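Local coordinates for protein multi-copper Oxidase CueO (Ochrobactrum, PDB 6EVG) that is a laccase-like multicopper oxidase that oxidises lignin model compounds and lignosulfonate, probably passing electrons from its type 1 copper to a trinuclear copper cluster that reduces dioxygen, at residues H196-G201 against V492-D497; L175-V180 against N226-R231. All coordinates share one frame; numbering follows the deposited sequence.

Interaction 1. Residues H196-G201 against V492-D497; sequences HGFRGG and VLEHED. With CU (copper (II) ion), chain B.
Phe198 and Glu494 form the polar link between the loop after helix 191-196 and the short helix 493-497. The backbone N of Phe198 donates to Glu494 OE1 over 2.9 Å in a nearly straight bond, 163° at the hydrogen, and comes down on the oxygen from above the carboxylate plane. A bend in the Glu494 chain at chi2 turns the carboxylate toward the loop. Glu494 OE2 lies 3.3 Å from Phe198 CB and is held from outside the contact by Tyr187 OH and Asn229 ND2, so both oxygens of this buried acid are satisfied and its rotation is fixed.

The metal bond is made by His495, whose ND1 coordinates the copper ion at 2.0 Å. His434 and Cys490 complete the protein ligands, the His-Cys-His set of a type 1 copper in a cupredoxin domain, the site that in laccases accepts electrons from the substrate. The last histidine of the set lies on helix 493-497, just beyond the strand that ends in the cysteine. The second ring nitrogen, His495 NE2, donates to the carbonyl oxygen of Met195; this second-shell bond sets the ring's rotation and may tune the electron density at the metal.

Van der Waals contacts make up the rest. With CG1 anti to its backbone N (chi1 170°), Val492 sets this methyl over the centre of the His495 ring, 3.7 Å above its plane, and the same CG1 meets Gly197 CA at 3.7 Å. His495 NE2 also approaches the peptide between His196 and Gly197, 4.0 Å from Gly197 N. Gly197 leaves the helix with positive phi (96°), and a CB there would press on Val492 CG1 as well as on the carbonyl oxygen of His196.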
# COMPACT_ATOMS: atom_id res chain seq x y z
N HIS A 196 -1.33 11.48 15.85
CA HIS A 196 -2.08 10.19 15.85
C HIS A 196 -2.38 9.66 14.46
O HIS A 196 -2.86 8.54 14.37
CB HIS A 196 -3.36 10.29 16.70
CG HIS A 196 -3.05 10.61 18.14
ND1 HIS A 196 -2.43 9.72 18.99
CD2 HIS A 196 -3.15 11.76 18.83
CE1 HIS A 196 -2.25 10.29 20.18
NE2 HIS A 196 -2.70 11.53 20.11
N GLY A 197 -2.12 10.46 13.44
CA GLY A 197 -2.53 10.14 12.07
C GLY A 197 -3.84 10.81 11.71
O GLY A 197 -4.71 10.99 12.56
N PHE A 198 -3.97 11.16 10.44
CA PHE A 198 -5.13 11.86 9.90
C PHE A 198 -6.15 10.83 9.46
O PHE A 198 -5.88 10.06 8.53
CB PHE A 198 -4.70 12.71 8.73
CG PHE A 198 -5.77 13.51 8.04
CD1 PHE A 198 -6.10 14.79 8.48
CD2 PHE A 198 -6.47 13.01 6.98
CE1 PHE A 198 -7.02 15.59 7.80
CE2 PHE A 198 -7.41 13.78 6.30
CZ PHE A 198 -7.69 15.04 6.72
N ARG A 199 -7.35 10.89 10.06
CA ARG A 199 -8.48 10.01 9.69
C ARG A 199 -9.73 10.87 9.43
O ARG A 199 -9.85 12.00 9.92
CB ARG A 199 -8.83 9.04 10.82
CG ARG A 199 -7.72 8.02 11.07
CD ARG A 199 -7.96 7.01 12.19
NE ARG A 199 -9.31 6.64 12.54
CZ ARG A 199 -9.76 5.99 13.64
NH1 ARG A 199 -8.97 5.66 14.67
NH2 ARG A 199 -11.02 5.69 13.72
N GLY A 200 -10.64 10.34 8.63
CA GLY A 200 -11.94 10.98 8.41
C GLY A 200 -13.07 10.00 8.47
O GLY A 200 -12.83 8.80 8.35
N GLY A 201 -14.27 10.51 8.61
CA GLY A 201 -15.46 9.65 8.80
C GLY A 201 -16.10 9.17 7.54
O GLY A 201 -16.98 8.31 7.59
N VAL A 492 2.01 5.61 8.33
CA VAL A 492 1.11 6.69 8.70
C VAL A 492 1.76 7.96 8.17
O VAL A 492 2.83 8.32 8.60
CB VAL A 492 0.87 6.74 10.23
CG1 VAL A 492 0.15 8.00 10.63
CG2 VAL A 492 0.07 5.53 10.65
N LEU A 493 1.14 8.56 7.17
CA LEU A 493 1.87 9.56 6.39
C LEU A 493 2.22 10.78 7.22
O LEU A 493 3.28 11.42 6.99
CB LEU A 493 1.08 9.93 5.15
CG LEU A 493 0.77 8.76 4.22
CD1 LEU A 493 0.07 9.28 2.97
CD2 LEU A 493 2.04 8.01 3.85
N GLU A 494 1.39 11.15 8.19
CA GLU A 494 1.73 12.23 9.11
C GLU A 494 3.01 11.92 9.89
O GLU A 494 3.86 12.81 10.10
CB GLU A 494 0.58 12.48 10.07
CG GLU A 494 -0.62 13.11 9.42
CD GLU A 494 -1.35 12.24 8.40
OE1 GLU A 494 -1.58 11.04 8.72
OE2 GLU A 494 -1.71 12.77 7.33
N HIS A 495 3.17 10.67 10.31
CA HIS A 495 4.34 10.26 11.12
C HIS A 495 5.59 10.35 10.24
O HIS A 495 6.63 10.84 10.69
CB HIS A 495 4.16 8.87 11.68
CG HIS A 495 3.12 8.79 12.72
ND1 HIS A 495 2.79 7.54 13.24
CD2 HIS A 495 2.37 9.73 13.35
CE1 HIS A 495 1.89 7.79 14.18
NE2 HIS A 495 1.60 9.08 14.25
N GLU A 496 5.52 9.81 9.03
CA GLU A 496 6.65 9.91 8.11
C GLU A 496 7.03 11.41 7.88
O GLU A 496 8.20 11.76 7.90
CB GLU A 496 6.18 9.27 6.79
CG GLU A 496 7.16 9.24 5.69
CD GLU A 496 6.45 8.85 4.38
OE1 GLU A 496 5.68 7.92 4.33
OE2 GLU A 496 6.68 9.56 3.53
N ASP A 497 6.03 12.26 7.67
CA ASP A 497 6.27 13.67 7.37
C ASP A 497 6.92 14.42 8.56
O ASP A 497 7.66 15.36 8.32
CB ASP A 497 5.01 14.41 6.95
CG ASP A 497 4.54 14.16 5.51
OD1 ASP A 497 5.37 13.70 4.68
OD2 ASP A 497 3.39 14.53 5.22
CU CU B . 3.55 5.74 12.80

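Interaction 2. Residues L175-V180 against N226-R231; sequences LQDRRV and NGANAR
Asp177 and Arg231 meet with their flat groups nearly perpendicular, the carboxylate and guanidinium planes 83° apart. Arg231 offers its edge: NE donates to Asp177 OD2 at 2.8 Å, with the oxygen close to the guanidinium plane, whereas OD2 is approached from above the carboxylate plane. A bend at chi3 (-69°) turns Arg231 NE back onto OD2, while CB and CD of the arginine lie alongside this oxygen. Gly200 N gives OD2 another donor, and the two NH groups of Arg231 go to the carbonyls of Gly200 and Gly288.

Asp177 OD1 faces the 226-231 loop and lies 3.7 Å from Ala228 CB. It accepts from two waters, one bonded to the backbone N of Arg231 at 2.9 Å and the other to that of Asn229. A single carboxylate thus gathers a side chain and, through water, two backbone amides of the turn.

Gln176 lies along Gly227, its CG 3.6 Å from Gly227 C. Its NE2 donates almost straight, at 3.1 Å, to Gly227 O, which stays in the amide plane of Gln176 but receives the proton from above its own carbonyl plane. Gln176 OE1 is paired with Tyr63 OH.

Beside it, Gly227 N bonds to Leu175 O at 2.9 Å, next to the parallel bridge of Leu175 with Asn226. Asn226 OD1 accepts from Ala228 N, two residues on, at 2.8 Å, and its ND2 reaches Arg231 O, pinning both ends of the loop. The OD1 bond closes an Asx turn where strand 219-226 leaves its parallel neighbour 170-178, within a beta-sandwich domain of the cupredoxin type.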
# COMPACT_ATOMS: atom_id res chain seq x y z
N LEU A 175 -9.05 1.07 -0.58
CA LEU A 175 -9.79 1.52 0.60
C LEU A 175 -9.15 2.81 1.14
O LEU A 175 -7.93 2.81 1.41
CB LEU A 175 -9.77 0.45 1.69
CG LEU A 175 -10.14 -0.97 1.30
CD1 LEU A 175 -10.10 -1.91 2.50
CD2 LEU A 175 -11.53 -1.06 0.62
N GLN A 176 -9.95 3.86 1.31
CA GLN A 176 -9.45 5.13 1.83
C GLN A 176 -10.51 5.77 2.72
O GLN A 176 -11.63 5.26 2.87
CB GLN A 176 -9.01 6.08 0.72
CG GLN A 176 -7.89 5.55 -0.12
CD GLN A 176 -7.60 6.40 -1.32
OE1 GLN A 176 -8.51 6.67 -2.15
NE2 GLN A 176 -6.33 6.83 -1.45
N ASP A 177 -10.16 6.88 3.35
CA ASP A 177 -11.08 7.68 4.11
C ASP A 177 -10.91 9.16 3.83
O ASP A 177 -9.88 9.59 3.29
CB ASP A 177 -11.04 7.38 5.62
CG ASP A 177 -9.77 7.70 6.36
OD1 ASP A 177 -8.73 7.87 5.71
OD2 ASP A 177 -9.81 7.75 7.64
N ARG A 178 -11.93 9.94 4.13
CA ARG A 178 -11.97 11.34 3.82
C ARG A 178 -12.63 12.12 4.97
O ARG A 178 -13.70 11.78 5.45
CB ARG A 178 -12.87 11.61 2.60
CG ARG A 178 -12.39 11.01 1.30
CD ARG A 178 -11.08 11.65 0.80
NE ARG A 178 -11.26 13.05 0.56
CZ ARG A 178 -10.41 13.77 -0.17
NH1 ARG A 178 -9.33 13.24 -0.65
NH2 ARG A 178 -10.71 15.05 -0.44
N ARG A 179 -11.96 13.22 5.38
CA ARG A 179 -12.59 14.23 6.22
C ARG A 179 -13.47 15.16 5.39
O ARG A 179 -14.48 15.65 5.91
CB ARG A 179 -11.53 15.00 7.01
CG ARG A 179 -12.03 16.02 7.98
CD ARG A 179 -11.01 16.57 8.92
NE ARG A 179 -10.43 15.49 9.72
CZ ARG A 179 -9.33 15.57 10.48
NH1 ARG A 179 -8.71 16.73 10.60
NH2 ARG A 179 -8.88 14.52 11.12
N VAL A 180 -13.06 15.43 4.15
CA VAL A 180 -13.69 16.42 3.31
C VAL A 180 -14.02 15.81 1.95
O VAL A 180 -13.13 15.27 1.28
CB VAL A 180 -12.77 17.63 3.13
CG1 VAL A 180 -13.41 18.66 2.19
CG2 VAL A 180 -12.43 18.26 4.49
N ASN A 226 -4.88 -0.84 1.12
CA ASN A 226 -5.20 0.29 1.98
C ASN A 226 -4.37 1.49 1.52
O ASN A 226 -3.15 1.50 1.68
CB ASN A 226 -4.91 -0.06 3.45
CG ASN A 226 -5.19 1.10 4.35
OD1 ASN A 226 -5.31 2.24 3.95
ND2 ASN A 226 -5.31 0.79 5.67
N GLY A 227 -5.06 2.45 0.90
CA GLY A 227 -4.42 3.65 0.43
C GLY A 227 -4.66 4.90 1.30
O GLY A 227 -4.43 6.02 0.82
N ALA A 228 -5.11 4.69 2.53
CA ALA A 228 -5.43 5.81 3.42
C ALA A 228 -4.14 6.41 4.04
O ALA A 228 -3.09 5.78 4.05
CB ALA A 228 -6.31 5.34 4.55
N ASN A 229 -4.28 7.64 4.57
CA ASN A 229 -3.15 8.25 5.27
C ASN A 229 -2.74 7.49 6.50
O ASN A 229 -1.57 7.46 6.86
CB ASN A 229 -3.49 9.70 5.66
CG ASN A 229 -3.35 10.67 4.52
OD1 ASN A 229 -3.81 10.43 3.40
ND2 ASN A 229 -2.70 11.82 4.80
N ALA A 230 -3.74 6.95 7.21
CA ALA A 230 -3.49 6.46 8.59
C ALA A 230 -4.42 5.35 9.04
O ALA A 230 -3.99 4.48 9.80
CB ALA A 230 -3.56 7.60 9.60
N ARG A 231 -5.68 5.39 8.64
CA ARG A 231 -6.69 4.45 9.10
C ARG A 231 -6.28 3.03 8.78
O ARG A 231 -5.90 2.73 7.63
CB ARG A 231 -8.01 4.74 8.43
CG ARG A 231 -9.15 3.83 8.81
CD ARG A 231 -10.48 4.26 8.23
NE ARG A 231 -10.99 5.48 8.81
CZ ARG A 231 -11.80 5.55 9.88
NH1 ARG A 231 -12.17 4.44 10.51
NH2 ARG A 231 -12.24 6.71 10.29
O HOH W 1 -6.51 7.75 7.22
O HOH W 2 -6.73 9.07 4.15

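Overall arrangement
The two interactions lie side by side, their centres about 9 Å apart, and their segments alternate along the chain: 175-180, 196-201, 226-231, 492-497. Segment 175-180 lies on strand 170-178; the chain then passes through helix 191-196 and loop 196-201 into strand 202-205, its antiparallel neighbour in the same sheet. Loop 226-231 leaves strand 219-226, on the other side of strand 170-178. The contacts also touch where the Phe198 ring packs on Arg179, its CE1 3.5 Å from Arg179 NH1. Together they connect the sheet of the middle cupredoxin region to the copper-binding helix 493-497 of the C-terminal one.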